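Local coordinates for protein putative creatinine amidohydrolase (Bacteroides fragilis, PDB 3LUB) that binds a pair of zinc ions and probably hydrolyses carbon-nitrogen bonds in linear amides, as a member of the creatininase superfamily, at residues E5-S11 / R65-P71; E32-L38 / H163-T169; P73-H77 / H120-N124; L117-G121 / A144-E148; G154-A158 / E227-R231. The contacts are given in a common frame with arbitrary orientation. Numbering follows the deposited sequence.

Interaction 1: E5-S11 / R65-P71; sequences EVDLSVS and RCMVMPP
Leu-8 (chi1 t, chi2 p) forms the apolar centre: its CB points at segment 65-71, CD1 lies 3.6 Å from CE of selenomethionine Met-67, and CD2 sits 3.6 Å from CD of Pro-70 and 3.8 Å from CE of selenomethionine Met-69. Met-67 curls back (chi1 t, chi2 p), placing SE 3.6 Å from both Val-6 O and Leu-8 N. The paired CA atoms step forward together, Val-6 with Met-67 (4.6 Å) through Ser-9 with Pro-70 (5.5 Å), so the segments run the same way. A single bridge pairs Asp-7 with Val-68, made by Val-68 N to Val-6 O (2.7 Å) and Leu-8 N to Val-68 O (2.9 Å); the irregular N-terminal segment thus lines the edge of strand 66-68, whose opposite edge pairs with strand 23-28, and turns away after Leu-8. Beyond it, water 1 links Asp-7 OD1 (2.8 Å), Ser-9 OG (2.6 Å) and Val-68 O (3.2 Å), while Asp-7 OD1 also bonds His-48. At the outer end Glu-5 OE2 meets Arg-65 NE at 2.8 Å and NH2 at 3.2 Å, a salt bridge near the guanidinium plane. Specific backbone bonds set the register, apolar packing fills the interior, and charge pairing is confined to the margin.

Interaction 2: E32-L38 / H163-T169; sequences EPHNLHL and HAGESET. With ZN (zinc ion), chain B; ZN (zinc ion), chain C.
This is the dinuclear zinc site of the creatininase fold, where the loop after strand 23-28 meets the start of helix 166-175. Glu-32 is extended (chi1 t, chi2 t) and its OE1 binds zinc C at 2.2 Å; OE2 bonds Gln-81. His-34 (chi1 -85°) binds zinc B through NE2 at 2.2 Å, while its ND1 donates to Glu-32 O at 2.7 Å, fixing the ring. Glu-168, with chi1 off a well at -97° and chi2 t, gives OE2 to zinc B at 1.9 Å and OE1 to Ala-164 N at 2.8 Å. Asp-43 binds both metals and His-120 completes the protein ligands of zinc C; water 3 lies 2.1 Å from zinc B and 2.5 Å from zinc C. His-163 (chi1 t) donates NE2 to Pro-33 O at 2.9 Å, and its ND1 is hydrogen-bonded to water 3 at 2.9 Å. Its ring meets that of His-34 obliquely, centroids 4.2 Å apart and planes at 42°. The backbones come closest at His-34 and Ala-164, CA atoms 4.9 Å apart. Ala-164 adopts left-handed angles (61/31) just before the N-cap Gly-165 and turns its CB to 3.3 Å from His-34 C and 3.9 Å from Leu-38 CD1. His-37, in the p rotamer, donates NE2 to OG1 of Thr-169, on the first turn of the helix, at 2.9 Å, and that hydroxyl donates to Gly-165 O at 2.6 Å.

Interaction 3: P73-H77 / H120-N124; sequences PFGAH and HGGNN. With ZN (zinc ion), chain C.
His-120 opens its segment with chi1 t and chi2 57°, aiming its ring at 73-77. ND1 binds zinc C at 2.3 Å and NE2 donates to Ala-76 O at 2.7 Å (angle 164°), with the carbonyl near the ring plane. The His-77 ring lies obliquely beside it, centroids 4.6 Å apart and planes at 41°. A type I turn runs from His-120 to Asn-123, closed by Asn-123 N to His-120 O at 3.1 Å. Within it Gly-122 comes nearest to Ala-76 (CA atoms 5.4 Å apart), its O 3.5 Å from Ala-76 CB; an ideal CB there would stand 2.4 Å from Ala-76 O, a clash that glycine avoids. Asn-123 (chi1 m) then accepts Ala-76 N at OD1, 3.2 Å away, while its ND2 bonds Gly-29 O. Ala-76 is therefore held at both backbone polar atoms. Using NE2 as donor to a carbonyl fixes the proton on that nitrogen, so the zinc ligand ND1 is the unprotonated one: a second-shell bond that orients the metal-binding imidazole.

Interaction 4: L117-G121 / A144-E148; sequences LSGHG and ANWFE. With ZN (zinc ion), chain C.
Trp-146, Leu-117 and Ser-118 carry the largest buried areas here (56, 55 and 48 Å²). Strands 113-118 and 140-145 run parallel, with Leu-117 opposite Ala-144 (CA-CA 5.2 Å) and Ser-118 opposite Asn-145 (4.6 Å). Ser-118 supplies both ladder bonds: its N donates to Ala-144 O at 2.8 Å, and its O accepts Trp-146 N at 3.1 Å. Leu-117 (chi1 t, chi2 p) packs CD1 3.8 Å from Trp-146 CB, on the same sheet face as Ala-144. Trp-146, chi1 p and chi2 -90°, brings CD1 to 3.6 Å from Gly-119 CA, and water 4 joins its NE1 (2.8 Å) to Gly-119 O (2.7 Å). On the other face Ser-118 CB lies 3.4 Å from Asn-145 OD1, and Ser-118 OG donates to His-120 O at 3.1 Å, within the strand-end loop carrying the zinc ligand His-120. The strands belong to a beta-alpha-beta unit with helix 126-135; strand 23-28 flanks 113-118, and helices 42-62 and 226-249 cover Leu-117 and Trp-146.

Interaction 5: G154-A158 / E227-R231; sequences GYFEA and EKGER
A surface contact of mixed apolar and charged character joins the loop after strand 140-145 to the first turns of helix 226-249. It buries 268 Å² in all, and Lys-228 alone contributes 93 Å². The closest backbone approach is Tyr-155 to Lys-228, CA atoms 6.7 Å apart, a spacing spanned by water 6, which donates to Tyr-155 O at 2.7 Å and to Lys-228 O at 2.8 Å. Lys-228 points its CB at the loop and extends fully (chi1 m, then t, t, t), so that NZ reaches Glu-157 OE2 at 2.8 Å in a salt bridge; Glu-157 has chi1 m, chi2 t and chi3 76°. The same ammonium is paired with Glu-166. Phe-156, on an extended backbone (-138/159) with chi1 m and chi2 -77°, sets CE1 3.9 Å from Lys-228 CB, beside the aliphatic root of the lysine. Tyr-155 (chi1 m) brings CE1 to 3.7 Å from Arg-231 O, about one turn along the helix from Lys-228. Phe-156 also packs edge-to-face on Tyr-232 and against Ser-167 and Ser-170 of helix 166-175, while Glu-166 bonds the backbone N of Glu-157 and Ala-158, so the loop lies between helices 166-175 and 226-249.

Overall arrangement
Interactions 1, 2 and 3 are buried, interaction 4 partly so, and interaction 5 lies at the surface. Interactions 1 and 4 reach the same parallel sheet near its two outer strands, 66-68 and 140-145, and both rely on backbone bonds plus apolar packing. Zinc C connects interactions 2, 3 and 4: the last two share His-120, whose ND1 lies 3.6 Å from Glu-32 OE1 of interaction 2, and polar side-chain chemistry dominates around the metals. Interaction 5 is tied to interaction 2 by the Glu-166 OE2 to Lys-228 NZ salt bridge at 2.8 Å, but its nearest atoms remain about 15 Å from those of interaction 3.

Interaction 1: E5-S11 / R65-P71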
# COMPACT_ATOMS: atom_id res chain seq x y z
N GLU F 5 -25.15 -7.07 27.73
CA GLU F 5 -25.94 -6.14 26.91
C GLU F 5 -25.10 -5.04 26.25
O GLU F 5 -25.39 -4.63 25.10
CB GLU F 5 -27.07 -5.53 27.73
CG GLU F 5 -28.12 -4.82 26.87
CD GLU F 5 -29.43 -4.53 27.62
OE1 GLU F 5 -29.54 -4.85 28.84
OE2 GLU F 5 -30.35 -3.98 26.99
N VAL F 6 -24.07 -4.57 26.96
CA VAL F 6 -23.25 -3.46 26.49
C VAL F 6 -21.73 -3.75 26.43
O VAL F 6 -20.97 -2.89 25.94
CB VAL F 6 -23.48 -2.20 27.37
CG1 VAL F 6 -24.96 -1.74 27.36
CG2 VAL F 6 -23.00 -2.44 28.76
N ASP F 7 -21.28 -4.92 26.90
CA ASP F 7 -19.82 -5.26 26.90
C ASP F 7 -19.57 -6.47 26.00
O ASP F 7 -19.86 -7.59 26.38
CB ASP F 7 -19.36 -5.53 28.32
CG ASP F 7 -17.86 -5.79 28.44
OD1 ASP F 7 -17.10 -5.68 27.45
OD2 ASP F 7 -17.45 -6.08 29.58
N LEU F 8 -19.09 -6.22 24.78
CA LEU F 8 -18.93 -7.28 23.79
C LEU F 8 -17.91 -8.34 24.22
O LEU F 8 -18.02 -9.50 23.82
CB LEU F 8 -18.57 -6.71 22.40
CG LEU F 8 -18.84 -7.70 21.25
CD1 LEU F 8 -20.30 -7.74 20.84
CD2 LEU F 8 -17.96 -7.46 20.03
N SER F 9 -16.94 -7.94 25.03
CA SER F 9 -15.96 -8.88 25.58
C SER F 9 -16.55 -10.07 26.38
O SER F 9 -15.91 -11.10 26.50
CB SER F 9 -14.94 -8.12 26.43
OG SER F 9 -14.22 -7.21 25.61
N VAL F 10 -17.75 -9.92 26.92
CA VAL F 10 -18.42 -11.00 27.61
C VAL F 10 -19.74 -11.43 26.94
O VAL F 10 -20.38 -12.36 27.41
CB VAL F 10 -18.66 -10.66 29.11
CG1 VAL F 10 -17.32 -10.44 29.85
CG2 VAL F 10 -19.57 -9.46 29.27
N SER F 11 -20.13 -10.78 25.84
CA SER F 11 -21.46 -10.96 25.25
C SER F 11 -21.55 -12.10 24.21
O SER F 11 -20.55 -12.66 23.79
CB SER F 11 -21.90 -9.66 24.61
OG SER F 11 -23.27 -9.73 24.26
N ARG F 65 -28.99 2.65 24.08
CA ARG F 65 -28.21 1.42 24.19
C ARG F 65 -26.99 1.44 23.29
O ARG F 65 -27.13 1.50 22.06
CB ARG F 65 -29.07 0.21 23.81
CG ARG F 65 -28.40 -1.10 24.20
CD ARG F 65 -29.17 -2.34 23.75
NE ARG F 65 -30.32 -2.58 24.61
CZ ARG F 65 -31.58 -2.29 24.31
NH1 ARG F 65 -31.92 -1.74 23.17
NH2 ARG F 65 -32.53 -2.59 25.19
N CYS F 66 -25.81 1.33 23.91
CA CYS F 66 -24.54 1.37 23.22
C CYS F 66 -23.81 0.03 23.39
O CYS F 66 -23.98 -0.68 24.39
CB CYS F 66 -23.70 2.51 23.77
SG CYS F 66 -24.59 4.12 23.76
N MSE F 67 -23.02 -0.32 22.39
CA MSE F 67 -22.16 -1.50 22.51
C MSE F 67 -20.74 -1.06 22.69
O MSE F 67 -20.20 -0.34 21.85
CB MSE F 67 -22.25 -2.35 21.25
CG MSE F 67 -21.49 -3.68 21.33
SE MSE F 67 -21.78 -4.72 22.96
CE MSE F 67 -23.11 -6.04 22.35
N VAL F 68 -20.08 -1.58 23.72
CA VAL F 68 -18.65 -1.42 23.86
C VAL F 68 -17.90 -2.60 23.25
O VAL F 68 -18.03 -3.75 23.69
CB VAL F 68 -18.24 -1.22 25.32
CG1 VAL F 68 -16.69 -0.94 25.43
CG2 VAL F 68 -19.04 -0.09 25.92
N MSE F 69 -17.13 -2.30 22.20
CA MSE F 69 -16.37 -3.28 21.49
C MSE F 69 -15.10 -3.74 22.28
O MSE F 69 -14.70 -3.13 23.29
CB MSE F 69 -15.98 -2.73 20.12
CG MSE F 69 -17.12 -2.30 19.23
SE MSE F 69 -18.24 -3.77 18.61
CE MSE F 69 -16.85 -4.82 17.46
N PRO F 70 -14.49 -4.86 21.85
CA PRO F 70 -13.24 -5.23 22.49
C PRO F 70 -12.16 -4.15 22.30
O PRO F 70 -12.03 -3.59 21.21
CB PRO F 70 -12.87 -6.54 21.80
CG PRO F 70 -14.17 -7.07 21.30
CD PRO F 70 -14.89 -5.85 20.83
N PRO F 71 -11.40 -3.86 23.34
CA PRO F 71 -10.33 -2.86 23.15
C PRO F 71 -9.24 -3.22 22.10
O PRO F 71 -8.86 -4.37 21.96
CB PRO F 71 -9.74 -2.69 24.55
CG PRO F 71 -10.40 -3.65 25.41
CD PRO F 71 -11.46 -4.38 24.71
O HOH W 1 -15.53 -4.95 25.23

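Interaction 2: E32-L38 / H163-T169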
# COMPACT_ATOMS: atom_id res chain seq x y z
N GLU F 32 2.05 -1.66 26.44
CA GLU F 32 3.00 -0.62 26.83
C GLU F 32 3.33 -0.71 28.30
O GLU F 32 2.43 -0.71 29.13
CB GLU F 32 2.39 0.76 26.56
CG GLU F 32 3.34 1.94 26.75
CD GLU F 32 2.65 3.28 26.68
OE1 GLU F 32 1.44 3.33 27.00
OE2 GLU F 32 3.32 4.29 26.34
N PRO F 33 4.62 -0.77 28.64
CA PRO F 33 5.01 -0.72 30.04
C PRO F 33 4.53 0.61 30.71
O PRO F 33 4.59 1.67 30.08
CB PRO F 33 6.53 -0.77 30.00
CG PRO F 33 6.90 -1.21 28.63
CD PRO F 33 5.78 -0.87 27.74
N HIS F 34 4.06 0.49 31.95
CA HIS F 34 3.53 1.58 32.74
C HIS F 34 4.23 1.65 34.09
O HIS F 34 3.73 1.09 35.06
CB HIS F 34 2.04 1.36 32.95
CG HIS F 34 1.22 1.87 31.82
ND1 HIS F 34 1.21 1.28 30.57
CD2 HIS F 34 0.44 2.98 31.72
CE1 HIS F 34 0.41 1.97 29.77
NE2 HIS F 34 -0.06 3.01 30.45
N ASN F 35 5.38 2.31 34.14
CA ASN F 35 6.23 2.23 35.32
C ASN F 35 6.48 0.73 35.59
O ASN F 35 6.38 -0.08 34.68
CB ASN F 35 5.53 2.93 36.48
CG ASN F 35 6.46 3.32 37.62
OD1 ASN F 35 7.19 2.49 38.14
ND2 ASN F 35 6.39 4.59 38.04
N LEU F 36 6.74 0.34 36.83
CA LEU F 36 6.96 -1.05 37.16
C LEU F 36 5.72 -1.72 37.66
O LEU F 36 5.69 -2.93 37.75
CB LEU F 36 8.09 -1.18 38.21
CG LEU F 36 9.46 -0.55 37.89
CD1 LEU F 36 10.31 -0.51 39.15
CD2 LEU F 36 10.18 -1.30 36.77
N HIS F 37 4.69 -0.96 37.96
CA HIS F 37 3.60 -1.47 38.81
C HIS F 37 2.24 -1.62 38.11
O HIS F 37 1.37 -2.35 38.62
CB HIS F 37 3.42 -0.57 40.03
CG HIS F 37 2.94 0.80 39.70
ND1 HIS F 37 3.60 1.62 38.81
CD2 HIS F 37 1.87 1.50 40.13
CE1 HIS F 37 2.94 2.76 38.70
NE2 HIS F 37 1.88 2.71 39.49
N LEU F 38 2.05 -0.97 36.96
CA LEU F 38 0.76 -1.07 36.29
C LEU F 38 0.82 -2.07 35.14
O LEU F 38 1.90 -2.32 34.58
CB LEU F 38 0.31 0.28 35.78
CG LEU F 38 -0.23 1.26 36.82
CD1 LEU F 38 -0.19 2.68 36.18
CD2 LEU F 38 -1.61 0.81 37.29
N HIS F 163 2.28 9.65 32.47
CA HIS F 163 2.23 8.24 32.10
C HIS F 163 2.44 7.34 33.31
O HIS F 163 3.48 7.40 33.95
CB HIS F 163 3.27 7.94 31.02
CG HIS F 163 3.30 6.51 30.61
ND1 HIS F 163 2.28 5.92 29.90
CD2 HIS F 163 4.22 5.55 30.82
CE1 HIS F 163 2.57 4.66 29.68
NE2 HIS F 163 3.74 4.40 30.22
N ALA F 164 1.44 6.50 33.62
CA ALA F 164 1.55 5.55 34.75
C ALA F 164 1.73 6.31 36.08
O ALA F 164 2.39 5.83 36.99
CB ALA F 164 2.73 4.59 34.54
N GLY F 165 1.15 7.49 36.16
CA GLY F 165 1.35 8.39 37.28
C GLY F 165 0.23 8.23 38.26
O GLY F 165 -0.35 7.16 38.36
N GLU F 166 -0.09 9.31 38.97
CA GLU F 166 -1.03 9.21 40.06
C GLU F 166 -2.41 8.93 39.57
O GLU F 166 -3.10 8.12 40.15
CB GLU F 166 -1.01 10.49 40.93
CG GLU F 166 -1.72 10.32 42.29
CD GLU F 166 -1.70 11.59 43.13
OE1 GLU F 166 -0.62 12.21 43.23
OE2 GLU F 166 -2.75 11.96 43.68
N SER F 167 -2.83 9.61 38.51
CA SER F 167 -4.16 9.47 37.98
C SER F 167 -4.44 8.09 37.38
O SER F 167 -5.50 7.48 37.65
CB SER F 167 -4.40 10.55 36.91
OG SER F 167 -3.33 10.57 35.97
N GLU F 168 -3.55 7.61 36.51
CA GLU F 168 -3.73 6.29 35.91
C GLU F 168 -3.67 5.22 37.00
O GLU F 168 -4.41 4.22 36.95
CB GLU F 168 -2.68 5.99 34.83
CG GLU F 168 -3.15 6.26 33.41
CD GLU F 168 -2.23 5.72 32.33
OE1 GLU F 168 -0.99 5.69 32.54
OE2 GLU F 168 -2.75 5.39 31.22
N THR F 169 -2.75 5.37 37.95
CA THR F 169 -2.64 4.39 39.04
C THR F 169 -3.90 4.37 39.89
O THR F 169 -4.39 3.31 40.21
CB THR F 169 -1.42 4.61 39.94
OG1 THR F 169 -0.24 4.64 39.13
CG2 THR F 169 -1.30 3.48 40.92
ZN ZN B . -1.45 4.63 30.06
ZN ZN C . -0.04 5.04 26.93
O HOH W 2 5.03 6.60 36.68
O HOH W 3 -0.47 6.19 29.07

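Interaction 3: P73-H77 / H120-N124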
# COMPACT_ATOMS: atom_id res chain seq x y z
N PRO F 73 -5.53 -3.32 21.17
CA PRO F 73 -4.32 -3.16 21.96
C PRO F 73 -3.11 -2.65 21.16
O PRO F 73 -1.99 -2.96 21.52
CB PRO F 73 -4.08 -4.59 22.43
CG PRO F 73 -4.47 -5.41 21.23
CD PRO F 73 -5.59 -4.65 20.55
N PHE F 74 -3.35 -1.92 20.06
CA PHE F 74 -2.28 -1.52 19.14
C PHE F 74 -2.12 -0.01 19.16
O PHE F 74 -2.87 0.71 18.48
CB PHE F 74 -2.54 -2.05 17.72
CG PHE F 74 -2.56 -3.54 17.64
CD1 PHE F 74 -1.39 -4.27 17.81
CD2 PHE F 74 -3.74 -4.23 17.44
CE1 PHE F 74 -1.42 -5.65 17.83
CE2 PHE F 74 -3.75 -5.63 17.43
CZ PHE F 74 -2.59 -6.33 17.64
N GLY F 75 -1.14 0.44 19.96
CA GLY F 75 -0.78 1.84 20.16
C GLY F 75 0.39 2.29 19.32
O GLY F 75 1.11 1.47 18.79
N ALA F 76 0.50 3.61 19.13
CA ALA F 76 1.62 4.29 18.51
C ALA F 76 2.53 4.79 19.63
O ALA F 76 2.10 5.59 20.49
CB ALA F 76 1.13 5.48 17.70
N HIS F 77 3.80 4.38 19.57
CA HIS F 77 4.77 4.61 20.65
C HIS F 77 5.98 5.42 20.25
O HIS F 77 6.18 5.73 19.07
CB HIS F 77 5.18 3.26 21.23
CG HIS F 77 4.05 2.61 21.93
ND1 HIS F 77 3.48 3.16 23.05
CD2 HIS F 77 3.29 1.55 21.60
CE1 HIS F 77 2.45 2.42 23.42
NE2 HIS F 77 2.31 1.44 22.55
N HIS F 120 -4.68 5.91 25.24
CA HIS F 120 -3.27 6.19 24.99
C HIS F 120 -3.10 7.52 24.22
O HIS F 120 -3.59 7.68 23.13
CB HIS F 120 -2.66 4.99 24.26
CG HIS F 120 -1.24 5.19 23.82
ND1 HIS F 120 -0.23 5.51 24.69
CD2 HIS F 120 -0.67 5.09 22.59
CE1 HIS F 120 0.91 5.62 24.01
NE2 HIS F 120 0.66 5.38 22.74
N GLY F 121 -2.40 8.47 24.82
CA GLY F 121 -2.21 9.79 24.22
C GLY F 121 -1.36 9.82 22.95
O GLY F 121 -1.44 10.76 22.18
N GLY F 122 -0.58 8.76 22.72
CA GLY F 122 0.17 8.54 21.49
C GLY F 122 -0.68 8.22 20.29
O GLY F 122 -0.22 8.41 19.18
N ASN F 123 -1.92 7.77 20.51
CA ASN F 123 -2.87 7.56 19.43
C ASN F 123 -3.50 8.88 18.95
O ASN F 123 -3.91 9.72 19.74
CB ASN F 123 -3.98 6.58 19.84
CG ASN F 123 -3.45 5.21 20.25
OD1 ASN F 123 -2.38 4.76 19.78
ND2 ASN F 123 -4.23 4.51 21.10
N ASN F 124 -3.58 9.02 17.64
CA ASN F 124 -4.14 10.20 16.97
C ASN F 124 -5.02 9.72 15.82
O ASN F 124 -4.56 8.99 14.97
CB ASN F 124 -3.00 11.09 16.45
CG ASN F 124 -2.20 11.75 17.58
OD1 ASN F 124 -2.74 12.56 18.33
ND2 ASN F 124 -0.90 11.42 17.69
ZN ZN C . -0.04 5.04 26.93
O HOH W 3 -0.47 6.19 29.07

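Interaction 4: L117-G121 / A144-E148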
# COMPACT_ATOMS: atom_id res chain seq x y z
N LEU F 117 -12.82 5.69 21.99
CA LEU F 117 -12.40 6.15 23.30
C LEU F 117 -10.98 5.64 23.58
O LEU F 117 -10.76 4.47 23.89
CB LEU F 117 -13.38 5.68 24.40
CG LEU F 117 -13.16 6.23 25.82
CD1 LEU F 117 -13.22 7.76 25.86
CD2 LEU F 117 -14.16 5.63 26.80
N SER F 118 -10.01 6.54 23.43
CA SER F 118 -8.62 6.15 23.54
C SER F 118 -8.14 6.21 24.99
O SER F 118 -8.48 7.09 25.76
CB SER F 118 -7.72 7.02 22.64
OG SER F 118 -6.37 6.52 22.64
N GLY F 119 -7.27 5.26 25.32
CA GLY F 119 -6.57 5.23 26.59
C GLY F 119 -5.13 5.63 26.45
O GLY F 119 -4.44 5.71 27.45
N HIS F 120 -4.68 5.91 25.24
CA HIS F 120 -3.27 6.19 24.99
C HIS F 120 -3.10 7.52 24.22
O HIS F 120 -3.59 7.68 23.13
CB HIS F 120 -2.66 4.99 24.26
CG HIS F 120 -1.24 5.19 23.82
ND1 HIS F 120 -0.23 5.51 24.69
CD2 HIS F 120 -0.67 5.09 22.59
CE1 HIS F 120 0.91 5.62 24.01
NE2 HIS F 120 0.66 5.38 22.74
N GLY F 121 -2.40 8.47 24.82
CA GLY F 121 -2.21 9.79 24.22
C GLY F 121 -1.36 9.82 22.95
O GLY F 121 -1.44 10.76 22.18
N ALA F 144 -12.13 10.62 21.42
CA ALA F 144 -11.75 11.28 22.68
C ALA F 144 -10.74 10.44 23.40
O ALA F 144 -10.81 9.22 23.31
CB ALA F 144 -12.96 11.43 23.59
N ASN F 145 -9.82 11.09 24.13
CA ASN F 145 -9.05 10.42 25.17
C ASN F 145 -9.91 10.43 26.45
O ASN F 145 -10.42 11.49 26.80
CB ASN F 145 -7.72 11.17 25.41
CG ASN F 145 -6.70 10.98 24.27
OD1 ASN F 145 -6.32 9.86 23.92
ND2 ASN F 145 -6.21 12.09 23.73
N TRP F 146 -10.09 9.30 27.17
CA TRP F 146 -10.90 9.30 28.39
C TRP F 146 -10.35 10.32 29.40
O TRP F 146 -11.08 10.98 30.09
CB TRP F 146 -11.04 7.87 29.03
CG TRP F 146 -9.79 7.36 29.67
CD1 TRP F 146 -8.82 6.64 29.06
CD2 TRP F 146 -9.33 7.62 31.01
NE1 TRP F 146 -7.81 6.38 29.94
CE2 TRP F 146 -8.09 6.98 31.14
CE3 TRP F 146 -9.86 8.31 32.10
CZ2 TRP F 146 -7.35 7.02 32.34
CZ3 TRP F 146 -9.15 8.32 33.29
CH2 TRP F 146 -7.90 7.69 33.40
N PHE F 147 -9.03 10.48 29.43
CA PHE F 147 -8.40 11.28 30.47
C PHE F 147 -8.39 12.77 30.14
O PHE F 147 -7.81 13.55 30.88
CB PHE F 147 -7.01 10.76 30.75
CG PHE F 147 -6.16 10.66 29.54
CD1 PHE F 147 -5.50 11.78 29.04
CD2 PHE F 147 -6.02 9.45 28.87
CE1 PHE F 147 -4.73 11.70 27.89
CE2 PHE F 147 -5.26 9.37 27.74
CZ PHE F 147 -4.60 10.49 27.25
N GLU F 148 -9.03 13.16 29.05
CA GLU F 148 -9.26 14.55 28.70
C GLU F 148 -10.72 14.98 28.81
O GLU F 148 -11.03 16.16 28.66
CB GLU F 148 -8.78 14.80 27.27
CG GLU F 148 -7.30 14.96 27.21
CD GLU F 148 -6.75 14.96 25.79
OE1 GLU F 148 -7.54 14.82 24.81
OE2 GLU F 148 -5.50 15.07 25.69
ZN ZN C . -0.04 5.04 26.93
O HOH W 4 -5.32 5.12 29.95
O HOH W 5 -3.86 12.12 21.64
O HOH W 3 -0.47 6.19 29.07

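Interaction 5: G154-A158 / E227-R231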
# COMPACT_ATOMS: atom_id res chain seq x y z
N GLY F 154 -6.81 19.16 40.10
CA GLY F 154 -7.80 19.13 41.18
C GLY F 154 -8.03 17.76 41.81
O GLY F 154 -8.23 17.66 43.03
N TYR F 155 -8.01 16.70 41.00
CA TYR F 155 -8.33 15.35 41.49
C TYR F 155 -7.12 14.60 42.08
O TYR F 155 -7.28 13.60 42.80
CB TYR F 155 -9.03 14.56 40.38
CG TYR F 155 -10.46 15.04 40.10
CD1 TYR F 155 -11.52 14.54 40.85
CD2 TYR F 155 -10.75 15.98 39.10
CE1 TYR F 155 -12.84 14.95 40.63
CE2 TYR F 155 -12.09 16.42 38.88
CZ TYR F 155 -13.11 15.90 39.66
OH TYR F 155 -14.44 16.25 39.52
N PHE F 156 -5.93 15.07 41.76
CA PHE F 156 -4.69 14.42 42.13
C PHE F 156 -3.66 15.45 42.59
O PHE F 156 -3.77 16.62 42.25
CB PHE F 156 -4.17 13.58 40.94
CG PHE F 156 -5.20 12.62 40.40
CD1 PHE F 156 -5.47 11.43 41.08
CD2 PHE F 156 -5.96 12.94 39.30
CE1 PHE F 156 -6.47 10.56 40.62
CE2 PHE F 156 -6.92 12.08 38.83
CZ PHE F 156 -7.19 10.89 39.50
N GLU F 157 -2.68 15.00 43.36
CA GLU F 157 -1.68 15.89 43.96
C GLU F 157 -0.45 16.07 43.09
O GLU F 157 0.01 17.20 42.90
CB GLU F 157 -1.25 15.35 45.33
CG GLU F 157 -2.38 15.23 46.36
CD GLU F 157 -1.92 14.60 47.70
OE1 GLU F 157 -1.26 15.29 48.51
OE2 GLU F 157 -2.25 13.41 47.93
N ALA F 158 0.13 14.98 42.59
CA ALA F 158 1.34 15.05 41.79
C ALA F 158 1.15 16.03 40.63
O ALA F 158 0.11 16.03 39.96
CB ALA F 158 1.73 13.68 41.27
N GLU F 227 -9.86 5.55 46.03
CA GLU F 227 -10.84 6.61 46.19
C GLU F 227 -10.60 7.82 45.32
O GLU F 227 -11.53 8.39 44.79
CB GLU F 227 -10.87 7.09 47.65
CG GLU F 227 -11.93 8.15 47.87
CD GLU F 227 -12.07 8.52 49.32
OE1 GLU F 227 -12.47 7.65 50.13
OE2 GLU F 227 -11.78 9.70 49.63
N LYS F 228 -9.35 8.26 45.20
CA LYS F 228 -9.07 9.31 44.23
C LYS F 228 -9.54 8.92 42.82
O LYS F 228 -10.10 9.74 42.11
CB LYS F 228 -7.60 9.68 44.20
CG LYS F 228 -7.09 10.44 45.40
CD LYS F 228 -5.61 10.64 45.25
CE LYS F 228 -5.04 11.54 46.28
NZ LYS F 228 -3.53 11.57 46.29
N GLY F 229 -9.33 7.67 42.43
CA GLY F 229 -9.70 7.17 41.10
C GLY F 229 -11.20 7.14 40.92
O GLY F 229 -11.74 7.55 39.89
N GLU F 230 -11.89 6.67 41.96
CA GLU F 230 -13.36 6.60 41.98
C GLU F 230 -13.99 7.94 41.76
O GLU F 230 -14.98 8.06 41.01
CB GLU F 230 -13.84 6.01 43.29
CG GLU F 230 -15.34 5.97 43.44
CD GLU F 230 -15.77 5.33 44.76
OE1 GLU F 230 -15.14 5.61 45.81
OE2 GLU F 230 -16.72 4.52 44.72
N ARG F 231 -13.45 8.96 42.43
CA ARG F 231 -14.01 10.30 42.34
C ARG F 231 -13.79 11.00 40.99
O ARG F 231 -14.68 11.70 40.49
CB ARG F 231 -13.48 11.16 43.49
CG ARG F 231 -13.91 10.59 44.80
CD ARG F 231 -13.70 11.50 45.94
NE ARG F 231 -14.28 10.91 47.13
CZ ARG F 231 -14.18 11.42 48.36
NH1 ARG F 231 -13.52 12.56 48.58
NH2 ARG F 231 -14.75 10.77 49.37
O HOH W 6 -9.71 12.37 42.89